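Local coordinates for protein aprataxin and PNK-like factor (Homo sapiens, PDB 5W7W) that acts as a histone chaperone and scaffold in DNA single- and double-strand break repair, its FHA domain, the part described here, binding XRCC1 and XRCC4, at residues Val19-Gly24 with Ala46-Ala51. Residues are numbered along the deposited sequence; the frame is centred on the assembly and turned at random.
Sequences VALAPG and AILEVA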
ATOM      1  N   VAL A  19      -2.836  -4.687   8.781  1.00 10.48           N
ATOM      2  CA  VAL A  19      -2.040  -3.572   9.289  1.00 11.32           C
ATOM      3  C   VAL A  19      -2.895  -2.313   9.215  1.00 10.58           C
ATOM      4  O   VAL A  19      -3.324  -1.912   8.132  1.00 11.02           O
ATOM      5  CB  VAL A  19      -0.733  -3.408   8.500  1.00 13.38           C
ATOM      6  CG1 VAL A  19       0.063  -2.191   9.004  1.00 15.21           C
ATOM      7  CG2 VAL A  19       0.094  -4.703   8.586  1.00 16.15           C
ATOM      8  N   ALA A  20      -3.125  -1.673  10.347  1.00 13.16           N
ATOM      9  CA  ALA A  20      -3.934  -0.469  10.370  1.00 11.82           C
ATOM     10  C   ALA A  20      -3.102   0.752  10.024  1.00 12.31           C
ATOM     11  O   ALA A  20      -1.909   0.838  10.334  1.00 15.96           O
ATOM     12  CB  ALA A  20      -4.566  -0.274  11.745  1.00 16.02           C
ATOM     13  N   LEU A  21      -3.744   1.699   9.348  1.00 11.97           N
ATOM     14  CA  LEU A  21      -3.121   2.967   8.990  1.00 12.70           C
ATOM     15  C   LEU A  21      -3.705   4.116   9.800  1.00 13.03           C
ATOM     16  O   LEU A  21      -4.919   4.184  10.021  1.00 14.62           O
ATOM     17  CB  LEU A  21      -3.342   3.268   7.516  1.00 12.12           C
ATOM     18  CG  LEU A  21      -2.775   2.233   6.555  1.00 13.30           C
ATOM     19  CD1 LEU A  21      -3.200   2.608   5.149  1.00 14.73           C
ATOM     20  CD2 LEU A  21      -1.282   2.164   6.649  1.00 15.23           C
ATOM     21  N   ALA A  22      -2.851   5.039  10.191  1.00 11.81           N
ATOM     22  CA  ALA A  22      -3.264   6.260  10.870  1.00 13.15           C
ATOM     23  C   ALA A  22      -3.542   7.362   9.861  1.00 12.92           C
ATOM     24  O   ALA A  22      -3.143   7.266   8.700  1.00 12.42           O
ATOM     25  CB  ALA A  22      -2.163   6.718  11.820  1.00 15.14           C
ATOM     26  N   PRO A  23      -4.215   8.437  10.269  1.00 12.69           N
ATOM     27  CA  PRO A  23      -4.380   9.583   9.368  1.00 11.47           C
ATOM     28  C   PRO A  23      -3.037  10.180   8.991  1.00 12.90           C
ATOM     29  O   PRO A  23      -2.061  10.106   9.747  1.00 13.35           O
ATOM     30  CB  PRO A  23      -5.215  10.575  10.198  1.00 12.00           C
ATOM     31  CG  PRO A  23      -5.900   9.725  11.227  1.00 13.97           C
ATOM     32  CD  PRO A  23      -4.885   8.656  11.560  1.00 14.15           C
ATOM     33  N   GLY A  24      -2.996  10.797   7.824  1.00 10.84           N
ATOM     34  CA  GLY A  24      -1.798  11.463   7.353  1.00 11.11           C
ATOM     35  C   GLY A  24      -0.926  10.538   6.529  1.00 10.70           C
ATOM     36  O   GLY A  24      -1.395   9.541   5.977  1.00 10.47           O
ATOM     37  N   ALA A  46       7.322   3.803  -0.802  1.00  9.24           N
ATOM     38  CA  ALA A  46       6.119   4.531  -1.170  1.00  8.40           C
ATOM     39  C   ALA A  46       5.632   5.311   0.036  1.00  8.73           C
ATOM     40  O   ALA A  46       6.042   5.051   1.166  1.00  9.69           O
ATOM     41  CB  ALA A  46       5.033   3.579  -1.679  1.00  9.39           C
ATOM     42  N   ILE A  47       4.765   6.281  -0.225  1.00  9.39           N
ATOM     43  CA  ILE A  47       4.035   6.999   0.816  1.00  8.41           C
ATOM     44  C   ILE A  47       2.559   6.667   0.666  1.00  8.77           C
ATOM     45  O   ILE A  47       2.002   6.789  -0.429  1.00  9.52           O
ATOM     46  CB  ILE A  47       4.250   8.517   0.708  1.00  9.74           C
ATOM     47  CG1 ILE A  47       5.746   8.843   0.723  1.00 13.01           C
ATOM     48  CG2 ILE A  47       3.513   9.236   1.841  1.00 12.08           C
ATOM     49  CD1 ILE A  47       6.072  10.298   0.655  1.00 17.21           C
ATOM     50  N   LEU A  48       1.928   6.249   1.756  1.00  8.76           N
ATOM     51  CA  LEU A  48       0.478   6.155   1.823  1.00  8.59           C
ATOM     52  C   LEU A  48      -0.035   7.371   2.566  1.00  9.43           C
ATOM     53  O   LEU A  48       0.572   7.794   3.555  1.00 12.34           O
ATOM     54  CB  LEU A  48       0.040   4.916   2.589  1.00  9.52           C
ATOM     55  CG  LEU A  48       0.415   3.597   1.954  1.00 11.08           C
ATOM     56  CD1 LEU A  48      -0.012   2.441   2.827  1.00 12.55           C
ATOM     57  CD2 LEU A  48      -0.204   3.450   0.604  1.00 13.71           C
ATOM     58  N   GLU A  49      -1.134   7.951   2.095  1.00  8.70           N
ATOM     59  CA  GLU A  49      -1.755   9.052   2.809  1.00  9.02           C
ATOM     60  C   GLU A  49      -3.235   8.780   2.996  1.00  8.61           C
ATOM     61  O   GLU A  49      -3.942   8.502   2.024  1.00  9.80           O
ATOM     62  CB  GLU A  49      -1.599  10.369   2.068  1.00 10.02           C
ATOM     63  CG  GLU A  49      -2.039  11.557   2.920  1.00 11.93           C
ATOM     64  CD  GLU A  49      -2.649  12.669   2.134  1.00 17.78           C
ATOM     65  OE1 GLU A  49      -3.600  12.419   1.362  1.00 15.35           O
ATOM     66  OE2 GLU A  49      -2.186  13.811   2.317  1.00 23.12           O
ATOM     67  N   VAL A  50      -3.692   8.915   4.244  1.00  9.19           N
ATOM     68  CA  VAL A  50      -5.100   8.867   4.621  1.00  9.82           C
ATOM     69  C   VAL A  50      -5.545  10.301   4.893  1.00  9.63           C
ATOM     70  O   VAL A  50      -4.981  10.983   5.764  1.00  9.86           O
ATOM     71  CB  VAL A  50      -5.298   7.996   5.869  1.00  9.83           C
ATOM     72  CG1 VAL A  50      -6.730   8.068   6.344  1.00 11.36           C
ATOM     73  CG2 VAL A  50      -4.878   6.548   5.574  1.00 12.03           C
ATOM     74  N   ALA A  51      -6.559  10.755   4.164  1.00  9.09           N
ATOM     75  CA  ALA A  51      -7.088  12.101   4.338  1.00 10.26           C
ATOM     76  C   ALA A  51      -8.470  12.159   3.725  1.00 10.31           C
ATOM     77  O   ALA A  51      -8.709  11.611   2.649  1.00  9.60           O
ATOM     78  CB  ALA A  51      -6.200  13.143   3.647  1.00 11.97           C
TER
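L21 and L48 both set CG beside the backbone N and anti to the carbonyl carbon (chi1 -60° and -64°), and the two leucines, each starting toward the opposite segment, cross at about a right angle. Their tips meet, L21 CD1 lying 3.9 Å from L48 CD1. V50 puts CG2 in the position that CG takes in the two leucines, beside the backbone N, with CG1 anti to that nitrogen; CG2 thus lies 4.1 Å from L21 CB, and also against A22 O at 3.6 Å. CG1 instead leans on P23 CA. The contact is a worked example of how an FHA beta-sandwich is sewn along one edge: the chain leaves strand 19-21 at the margin of one sheet, passes through A22 and P23, and becomes the edge strand of the other, where G24 pairs antiparallel with V50. That hydrogen-bonded pair carries two bonds of equal length, 2.9 Å, that differ in how the donor meets the carbonyl: G24 N lies in the plane of the V50 carbonyl, on a lone pair of V50 O, while V50 N approaches G24 O from above the carbonyl plane. G24 O also takes a CA-H...O contact from E49 CA at 3.2 Å. E49 points away from segment 19-24 overall, although its CG brushes G24 O at 3.7 Å; its carboxylate reaches R56 of strand 54-59 in a salt bridge through OE1. G24 takes a backbone conformation with positive phi (91°), one readily open to a residue without a side chain. Between the sheets, L10 of strand 8-12 touches both L21 and L48, while L55 touches L21 and V50.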